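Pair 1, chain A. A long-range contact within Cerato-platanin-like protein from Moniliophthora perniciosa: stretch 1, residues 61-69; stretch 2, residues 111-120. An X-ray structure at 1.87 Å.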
# COMPACT_ATOMS: atom_id res chain seq x y z
N GLY A 61 -4.90 -1.45 7.28
CA GLY A 61 -4.94 -2.80 6.73
C GLY A 61 -5.83 -2.96 5.53
O GLY A 61 -5.84 -4.05 4.93
N SER A 62 -6.48 -1.90 5.05
CA SER A 62 -7.37 -2.12 3.90
C SER A 62 -6.55 -2.28 2.64
O SER A 62 -5.39 -1.89 2.58
CB SER A 62 -8.39 -1.00 3.67
OG SER A 62 -7.74 0.27 3.68
N CYS A 63 -7.22 -2.76 1.62
CA CYS A 63 -6.53 -3.09 0.34
C CYS A 63 -7.10 -2.19 -0.68
O CYS A 63 -8.33 -2.11 -0.81
CB CYS A 63 -6.87 -4.50 0.03
SG CYS A 63 -5.97 -5.05 -1.46
N TRP A 64 -6.25 -1.52 -1.47
CA TRP A 64 -6.72 -0.53 -2.43
C TRP A 64 -6.13 -0.80 -3.79
O TRP A 64 -4.98 -1.14 -3.90
CB TRP A 64 -6.32 0.89 -2.03
CG TRP A 64 -7.18 1.35 -0.92
CD1 TRP A 64 -7.20 0.87 0.31
CD2 TRP A 64 -8.18 2.38 -0.98
NE1 TRP A 64 -8.15 1.50 1.05
CE2 TRP A 64 -8.79 2.42 0.27
CE3 TRP A 64 -8.59 3.28 -1.99
CZ2 TRP A 64 -9.82 3.34 0.60
CZ3 TRP A 64 -9.65 4.21 -1.67
CH2 TRP A 64 -10.23 4.24 -0.38
N LYS A 65 -6.95 -0.71 -4.81
CA LYS A 65 -6.43 -0.83 -6.14
C LYS A 65 -6.12 0.56 -6.66
O LYS A 65 -6.99 1.45 -6.68
CB LYS A 65 -7.50 -1.45 -7.05
CG LYS A 65 -6.81 -1.71 -8.41
CD LYS A 65 -7.76 -2.41 -9.37
CE LYS A 65 -8.41 -1.44 -10.33
NZ LYS A 65 -9.04 -2.22 -11.47
N LEU A 66 -4.89 0.79 -7.13
CA LEU A 66 -4.51 2.11 -7.60
C LEU A 66 -4.30 1.99 -9.11
O LEU A 66 -3.78 0.95 -9.57
CB LEU A 66 -3.17 2.55 -6.98
CG LEU A 66 -2.99 2.46 -5.47
CD1 LEU A 66 -1.67 3.04 -5.00
CD2 LEU A 66 -4.25 3.18 -4.81
N ARG A 67 -4.68 3.01 -9.86
CA ARG A 67 -4.34 3.01 -11.31
C ARG A 67 -3.57 4.27 -11.65
O ARG A 67 -3.88 5.38 -11.17
CB ARG A 67 -5.61 3.01 -12.20
CG ARG A 67 -6.46 1.74 -12.16
CD ARG A 67 -7.65 1.90 -13.21
NE ARG A 67 -8.35 0.65 -13.54
CZ ARG A 67 -7.93 -0.28 -14.41
NH1 ARG A 67 -6.76 -0.16 -15.03
NH2 ARG A 67 -8.68 -1.35 -14.67
N TYR A 68 -2.53 4.09 -12.46
CA TYR A 68 -1.85 5.19 -13.10
C TYR A 68 -1.73 4.82 -14.56
O TYR A 68 -1.15 3.75 -14.89
CB TYR A 68 -0.46 5.36 -12.51
CG TYR A 68 0.30 6.49 -13.14
CD1 TYR A 68 0.14 7.80 -12.64
CD2 TYR A 68 1.24 6.23 -14.15
CE1 TYR A 68 0.86 8.85 -13.18
CE2 TYR A 68 1.98 7.26 -14.70
CZ TYR A 68 1.82 8.56 -14.20
OH TYR A 68 2.56 9.61 -14.77
N LYS A 69 -2.26 5.68 -15.44
CA LYS A 69 -2.27 5.41 -16.86
C LYS A 69 -2.74 3.97 -17.06
O LYS A 69 -3.88 3.64 -16.65
CB LYS A 69 -0.96 5.83 -17.50
CG LYS A 69 -0.76 7.38 -17.41
CD LYS A 69 0.51 7.76 -18.11
CE LYS A 69 0.67 9.34 -18.04
NZ LYS A 69 1.85 9.90 -18.84
N THR A 111 6.10 12.74 -7.17
CA THR A 111 4.68 12.78 -6.83
C THR A 111 4.00 12.49 -8.15
O THR A 111 4.42 13.05 -9.19
CB THR A 111 4.25 14.21 -6.39
OG1 THR A 111 5.01 14.61 -5.24
CG2 THR A 111 2.73 14.27 -6.03
N ALA A 112 2.95 11.70 -8.13
CA ALA A 112 2.17 11.39 -9.35
C ALA A 112 0.68 11.46 -8.98
O ALA A 112 0.31 11.10 -7.88
CB ALA A 112 2.52 9.94 -9.84
N GLN A 113 -0.15 11.89 -9.92
CA GLN A 113 -1.57 11.86 -9.67
C GLN A 113 -2.06 10.52 -10.21
O GLN A 113 -1.59 10.10 -11.28
CB GLN A 113 -2.20 13.01 -10.40
CG GLN A 113 -1.36 14.22 -10.14
CD GLN A 113 -2.16 15.44 -10.18
OE1 GLN A 113 -3.30 15.46 -9.67
NE2 GLN A 113 -1.58 16.50 -10.81
N LEU A 114 -2.96 9.89 -9.45
CA LEU A 114 -3.53 8.60 -9.84
C LEU A 114 -4.71 8.78 -10.69
O LEU A 114 -5.42 9.75 -10.52
CB LEU A 114 -3.92 7.79 -8.64
CG LEU A 114 -2.73 7.43 -7.77
CD1 LEU A 114 -3.28 6.58 -6.56
CD2 LEU A 114 -1.65 6.62 -8.55
N PHE A 115 -4.94 7.84 -11.62
CA PHE A 115 -6.22 7.83 -12.33
C PHE A 115 -7.37 7.53 -11.37
O PHE A 115 -8.43 8.19 -11.45
CB PHE A 115 -6.25 6.75 -13.43
CG PHE A 115 -7.56 6.71 -14.12
CD1 PHE A 115 -8.51 5.79 -13.75
CD2 PHE A 115 -7.89 7.71 -15.03
CE1 PHE A 115 -9.74 5.76 -14.30
CE2 PHE A 115 -9.16 7.68 -15.64
CZ PHE A 115 -10.09 6.73 -15.25
N SER A 116 -7.17 6.58 -10.44
CA SER A 116 -8.27 6.22 -9.55
C SER A 116 -7.65 5.44 -8.41
O SER A 116 -6.52 4.93 -8.57
CB SER A 116 -9.27 5.30 -10.25
OG SER A 116 -8.58 4.11 -10.70
N ALA A 117 -8.38 5.33 -7.32
CA ALA A 117 -8.01 4.47 -6.20
C ALA A 117 -9.31 4.11 -5.57
O ALA A 117 -10.15 5.01 -5.30
CB ALA A 117 -7.17 5.24 -5.15
N TYR A 118 -9.51 2.82 -5.30
CA TYR A 118 -10.68 2.41 -4.54
C TYR A 118 -10.37 1.14 -3.80
O TYR A 118 -9.47 0.36 -4.22
CB TYR A 118 -11.89 2.21 -5.46
CG TYR A 118 -11.74 1.27 -6.64
CD1 TYR A 118 -11.41 1.76 -7.90
CD2 TYR A 118 -11.96 -0.09 -6.50
CE1 TYR A 118 -11.29 0.90 -9.01
CE2 TYR A 118 -11.90 -0.95 -7.61
CZ TYR A 118 -11.55 -0.45 -8.83
OH TYR A 118 -11.50 -1.33 -9.86
N GLN A 119 -11.10 0.92 -2.71
CA GLN A 119 -10.80 -0.21 -1.89
C GLN A 119 -11.41 -1.41 -2.55
O GLN A 119 -12.44 -1.31 -3.25
CB GLN A 119 -11.44 -0.04 -0.55
CG GLN A 119 -11.17 -1.15 0.43
CD GLN A 119 -11.81 -0.83 1.78
OE1 GLN A 119 -12.43 0.20 1.93
NE2 GLN A 119 -11.60 -1.65 2.74
N VAL A 120 -10.70 -2.52 -2.36
CA VAL A 120 -11.09 -3.80 -2.89
C VAL A 120 -11.01 -4.81 -1.77
O VAL A 120 -10.45 -4.54 -0.68
CB VAL A 120 -10.19 -4.24 -4.05
CG1 VAL A 120 -10.30 -3.26 -5.25
CG2 VAL A 120 -8.68 -4.32 -3.58
O HOH W 1 -10.68 1.78 3.83
O HOH W 2 -9.83 -3.80 1.88
O HOH W 3 -8.29 1.95 -9.06

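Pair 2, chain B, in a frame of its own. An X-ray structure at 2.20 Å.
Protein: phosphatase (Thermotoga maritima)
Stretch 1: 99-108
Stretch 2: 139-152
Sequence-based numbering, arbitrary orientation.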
# COMPACT_ATOMS: atom_id res chain seq x y z
N ASN B 99 9.41 9.34 25.53
CA ASN B 99 8.71 10.56 25.13
C ASN B 99 8.88 10.89 23.65
O ASN B 99 9.73 11.71 23.28
CB ASN B 99 9.16 11.75 25.98
CG ASN B 99 8.20 12.03 27.12
OD1 ASN B 99 8.11 11.26 28.07
ND2 ASN B 99 7.47 13.14 27.01
N VAL B 100 8.06 10.26 22.82
CA VAL B 100 8.08 10.46 21.38
C VAL B 100 6.67 10.75 20.88
O VAL B 100 5.71 10.69 21.65
CB VAL B 100 8.60 9.21 20.65
CG1 VAL B 100 10.02 8.91 21.08
CG2 VAL B 100 7.69 8.04 20.94
N HIS B 101 6.55 11.07 19.60
CA HIS B 101 5.25 11.34 19.00
C HIS B 101 4.89 10.17 18.10
O HIS B 101 5.42 10.02 17.00
CB HIS B 101 5.29 12.65 18.22
CG HIS B 101 5.42 13.87 19.09
ND1 HIS B 101 4.48 14.19 20.05
CD2 HIS B 101 6.38 14.82 19.17
CE1 HIS B 101 4.86 15.29 20.68
NE2 HIS B 101 6.01 15.69 20.16
N TRP B 102 3.99 9.32 18.59
CA TRP B 102 3.58 8.16 17.84
C TRP B 102 2.09 8.14 17.56
O TRP B 102 1.30 8.73 18.29
CB TRP B 102 3.97 6.88 18.59
CG TRP B 102 3.33 6.77 19.93
CD1 TRP B 102 3.65 7.46 21.06
CD2 TRP B 102 2.24 5.90 20.29
NE1 TRP B 102 2.84 7.08 22.11
CE2 TRP B 102 1.97 6.12 21.66
CE3 TRP B 102 1.48 4.96 19.59
CZ2 TRP B 102 0.96 5.44 22.34
CZ3 TRP B 102 0.48 4.28 20.27
CH2 TRP B 102 0.23 4.52 21.63
N GLN B 103 1.74 7.45 16.48
CA GLN B 103 0.37 7.31 16.03
C GLN B 103 0.15 5.83 15.69
O GLN B 103 1.11 5.09 15.49
CB GLN B 103 0.14 8.18 14.80
CG GLN B 103 1.24 8.06 13.76
CD GLN B 103 1.08 9.06 12.63
OE1 GLN B 103 1.01 10.27 12.85
NE2 GLN B 103 1.01 8.55 11.40
N ALA B 104 -1.10 5.41 15.63
CA ALA B 104 -1.38 4.01 15.33
C ALA B 104 -2.51 3.83 14.31
O ALA B 104 -3.47 4.59 14.31
CB ALA B 104 -1.73 3.26 16.62
N TYR B 105 -2.36 2.82 13.46
CA TYR B 105 -3.37 2.49 12.46
C TYR B 105 -4.17 1.32 13.00
O TYR B 105 -3.70 0.18 13.00
CB TYR B 105 -2.69 2.11 11.15
CG TYR B 105 -2.14 3.30 10.38
CD1 TYR B 105 -2.96 4.01 9.50
CD2 TYR B 105 -0.82 3.70 10.53
CE1 TYR B 105 -2.46 5.10 8.79
CE2 TYR B 105 -0.32 4.79 9.82
CZ TYR B 105 -1.14 5.48 8.95
OH TYR B 105 -0.66 6.55 8.23
N ILE B 106 -5.39 1.60 13.45
CA ILE B 106 -6.23 0.57 14.04
C ILE B 106 -7.57 0.41 13.33
O ILE B 106 -8.40 1.32 13.33
CB ILE B 106 -6.50 0.88 15.52
CG1 ILE B 106 -5.17 0.93 16.27
CG2 ILE B 106 -7.46 -0.14 16.11
CD1 ILE B 106 -5.29 1.51 17.66
N ASP B 107 -7.79 -0.76 12.74
CA ASP B 107 -9.03 -1.03 12.03
C ASP B 107 -9.33 0.03 10.99
O ASP B 107 -10.47 0.49 10.85
CB ASP B 107 -10.19 -1.14 13.01
CG ASP B 107 -10.62 -2.57 13.23
OD1 ASP B 107 -11.21 -3.15 12.29
OD2 ASP B 107 -10.35 -3.12 14.32
N ASP B 108 -8.29 0.44 10.27
CA ASP B 108 -8.41 1.42 9.20
C ASP B 108 -8.71 2.85 9.64
O ASP B 108 -9.39 3.60 8.93
CB ASP B 108 -9.46 0.95 8.19
CG ASP B 108 -9.06 1.24 6.76
OD1 ASP B 108 -7.84 1.25 6.48
OD2 ASP B 108 -9.96 1.43 5.92
N LEU B 139 -6.03 1.30 23.57
CA LEU B 139 -6.68 0.95 22.32
C LEU B 139 -5.83 -0.09 21.58
O LEU B 139 -6.31 -1.16 21.20
CB LEU B 139 -6.84 2.22 21.46
CG LEU B 139 -7.90 2.26 20.37
CD1 LEU B 139 -9.25 2.06 20.99
CD2 LEU B 139 -7.89 3.60 19.65
N VAL B 140 -4.55 0.23 21.38
CA VAL B 140 -3.63 -0.67 20.69
C VAL B 140 -3.36 -1.95 21.46
O VAL B 140 -3.56 -3.05 20.95
CB VAL B 140 -2.28 0.01 20.42
CG1 VAL B 140 -1.31 -0.98 19.78
CG2 VAL B 140 -2.47 1.22 19.52
N SER B 141 -2.91 -1.80 22.70
CA SER B 141 -2.59 -2.94 23.56
C SER B 141 -3.70 -3.99 23.63
O SER B 141 -3.44 -5.14 23.96
CB SER B 141 -2.25 -2.46 24.97
OG SER B 141 -1.08 -1.65 24.95
N LYS B 142 -4.92 -3.59 23.30
CA LYS B 142 -6.05 -4.52 23.36
C LYS B 142 -6.76 -4.75 22.03
O LYS B 142 -7.62 -5.63 21.93
CB LYS B 142 -7.05 -4.03 24.41
CG LYS B 142 -8.45 -4.62 24.28
CD LYS B 142 -9.27 -4.45 25.55
CE LYS B 142 -8.80 -5.41 26.64
NZ LYS B 142 -9.75 -5.43 27.79
N MET B 143 -6.42 -4.00 21.00
CA MET B 143 -7.10 -4.17 19.72
C MET B 143 -6.17 -4.55 18.58
O MET B 143 -6.61 -5.01 17.53
CB MET B 143 -7.86 -2.90 19.38
CG MET B 143 -9.02 -3.09 18.43
SD MET B 143 -10.46 -2.21 19.04
CE MET B 143 -9.71 -0.72 19.52
N GLY B 144 -4.87 -4.37 18.79
CA GLY B 144 -3.92 -4.68 17.75
C GLY B 144 -3.84 -3.51 16.79
O GLY B 144 -4.75 -2.68 16.75
N THR B 145 -2.78 -3.45 16.01
CA THR B 145 -2.61 -2.36 15.06
C THR B 145 -1.97 -2.86 13.78
O THR B 145 -1.18 -3.81 13.80
CB THR B 145 -1.73 -1.26 15.66
OG1 THR B 145 -1.59 -0.19 14.72
CG2 THR B 145 -0.35 -1.82 15.99
N THR B 146 -2.33 -2.23 12.66
CA THR B 146 -1.77 -2.61 11.36
C THR B 146 -0.34 -2.10 11.35
O THR B 146 0.56 -2.75 10.84
CB THR B 146 -2.55 -1.97 10.19
OG1 THR B 146 -3.92 -2.36 10.27
CG2 THR B 146 -1.97 -2.42 8.86
N LYS B 147 -0.14 -0.91 11.92
CA LYS B 147 1.20 -0.36 12.00
C LYS B 147 1.32 0.86 12.91
O LYS B 147 0.33 1.50 13.25
CB LYS B 147 1.76 -0.03 10.62
CG LYS B 147 1.12 1.12 9.90
CD LYS B 147 1.89 1.39 8.61
CE LYS B 147 1.20 2.43 7.73
NZ LYS B 147 1.87 2.52 6.40
N LEU B 148 2.55 1.14 13.31
CA LEU B 148 2.85 2.26 14.18
C LEU B 148 3.75 3.18 13.40
O LEU B 148 4.50 2.73 12.54
CB LEU B 148 3.57 1.77 15.45
CG LEU B 148 2.72 0.81 16.28
CD1 LEU B 148 3.56 0.18 17.39
CD2 LEU B 148 1.54 1.56 16.86
N LEU B 149 3.67 4.46 13.70
CA LEU B 149 4.50 5.43 13.01
C LEU B 149 4.97 6.48 14.00
O LEU B 149 4.18 7.01 14.77
CB LEU B 149 3.70 6.07 11.87
CG LEU B 149 4.45 7.02 10.94
CD1 LEU B 149 3.66 7.19 9.65
CD2 LEU B 149 4.67 8.36 11.62
N LEU B 150 6.26 6.78 13.97
CA LEU B 150 6.83 7.79 14.84
C LEU B 150 7.23 8.98 13.98
O LEU B 150 7.74 8.81 12.87
CB LEU B 150 8.06 7.27 15.57
CG LEU B 150 7.83 6.41 16.82
CD1 LEU B 150 7.10 5.13 16.45
CD2 LEU B 150 9.18 6.10 17.46
N ILE B 151 7.00 10.18 14.50
CA ILE B 151 7.34 11.39 13.77
C ILE B 151 8.26 12.28 14.62
O ILE B 151 7.90 12.69 15.72
CB ILE B 151 6.05 12.15 13.37
CG1 ILE B 151 6.37 13.59 12.97
CG2 ILE B 151 5.04 12.11 14.51
CD1 ILE B 151 7.18 13.72 11.71
N ASP B 152 9.46 12.54 14.10
CA ASP B 152 10.42 13.38 14.80
C ASP B 152 11.41 13.96 13.79
O ASP B 152 11.33 13.69 12.59
CB ASP B 152 11.18 12.56 15.85
CG ASP B 152 11.56 13.39 17.08
OD1 ASP B 152 12.33 14.37 16.93
OD2 ASP B 152 11.08 13.06 18.19
O HOH W 4 8.64 10.82 18.11
O HOH W 5 -5.90 -3.01 12.66
O HOH W 6 -5.49 -0.26 9.77

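What backbone arrangement do the two pairs share? In each, a strand of stretch 1 lies antiparallel to a strand of stretch 2, and 14 central residues superpose with an RMSD of 0.7 Å. The strand directions make an angle of 150° in pair 1 and 157° in pair 2. The register is also common: A:Trp64 faces A:Gln119 across a non-hydrogen-bonded pair just as B:Trp102 faces B:Leu150, and A:Lys65 with A:Tyr118 matches B:Gln103 with B:Leu149 as a hydrogen-bonded pair. The next step brings A:Leu66 with A:Ala117 over B:Ala104 with B:Leu148.

How does the backbone hold this register? In pair 1, A:Lys65 N donates to A:Tyr118 O at 2.8 Å, and A:Tyr118 N returns a bond to A:Lys65 O at 3.2 Å. Pair 2 repeats the exchange, with B:Gln103 N to B:Leu149 O at 3.0 Å and B:Leu149 N to B:Gln103 O at 3.2 Å. Farther along, A:Phe115 N donates to A:Arg67 O at 2.7 Å, and its counterpart B:Thr146 N donates to B:Tyr105 O at 2.8 Å, so the carbonyl at this position of stretch 1 is used the same way.

How is the face carrying the two tryptophans filled? Their CA atoms superpose within 0.5 Å, yet their side-chain centres lie 5.3 Å apart, because A:Trp64 takes the m rotamer and B:Trp102 the p rotamer. The indole of A:Trp64 lies against the opposite strand: A:Gln119 CB sits over its five-membered ring, 4.0 Å from the centroid, and A:Trp64 NE1 donates to A:Ser62 OG at 2.9 Å. In pair 2 the indole also reaches the helix that precedes the second strand, where B:Val140 CG2 lies at its edge, 4.3 Å from B:Trp102 CZ3, while B:Trp102 CE3 stays 4.4 Å from B:Leu148 CD2. Two residues on, at the next position of this face, the bulk changes strands. Large A:Leu66 meets small A:Ala117, with A:Leu66 CD2 3.6 Å from A:Ala117 CB, whereas small B:Ala104 meets large B:Leu148, with B:Ala104 CB 3.7 Å from B:Leu148 CD2. Either order puts one leucine and one alanine across the same non-hydrogen-bonded pair.

What occupies the other face? In pair 1, A:Lys65 CB lies over a face of the A:Tyr118 ring, and the lysine ends in a weak hydrogen bond from A:Lys65 NZ to A:Tyr118 OH at 3.1 Å. Pair 2 has B:Gln103 beside B:Leu149 there, NE2 of the glutamine 3.5 Å from CD1 of the leucine. Its ring belongs to B:Tyr105, which matches A:Arg67, and B:Tyr105 CD2 touches B:Lys147 CG at 3.3 Å.

How do the side chains differ at the position of A:Tyr68 and B:Ile106? A:Tyr68 brings its ring edge to a carbonyl, CD1 to A:Gln113 O at 3.2 Å. Its counterpart B:Ile106 packs on the helix, with B:Ile106 CD1 3.4 Å from B:Val140 CG2.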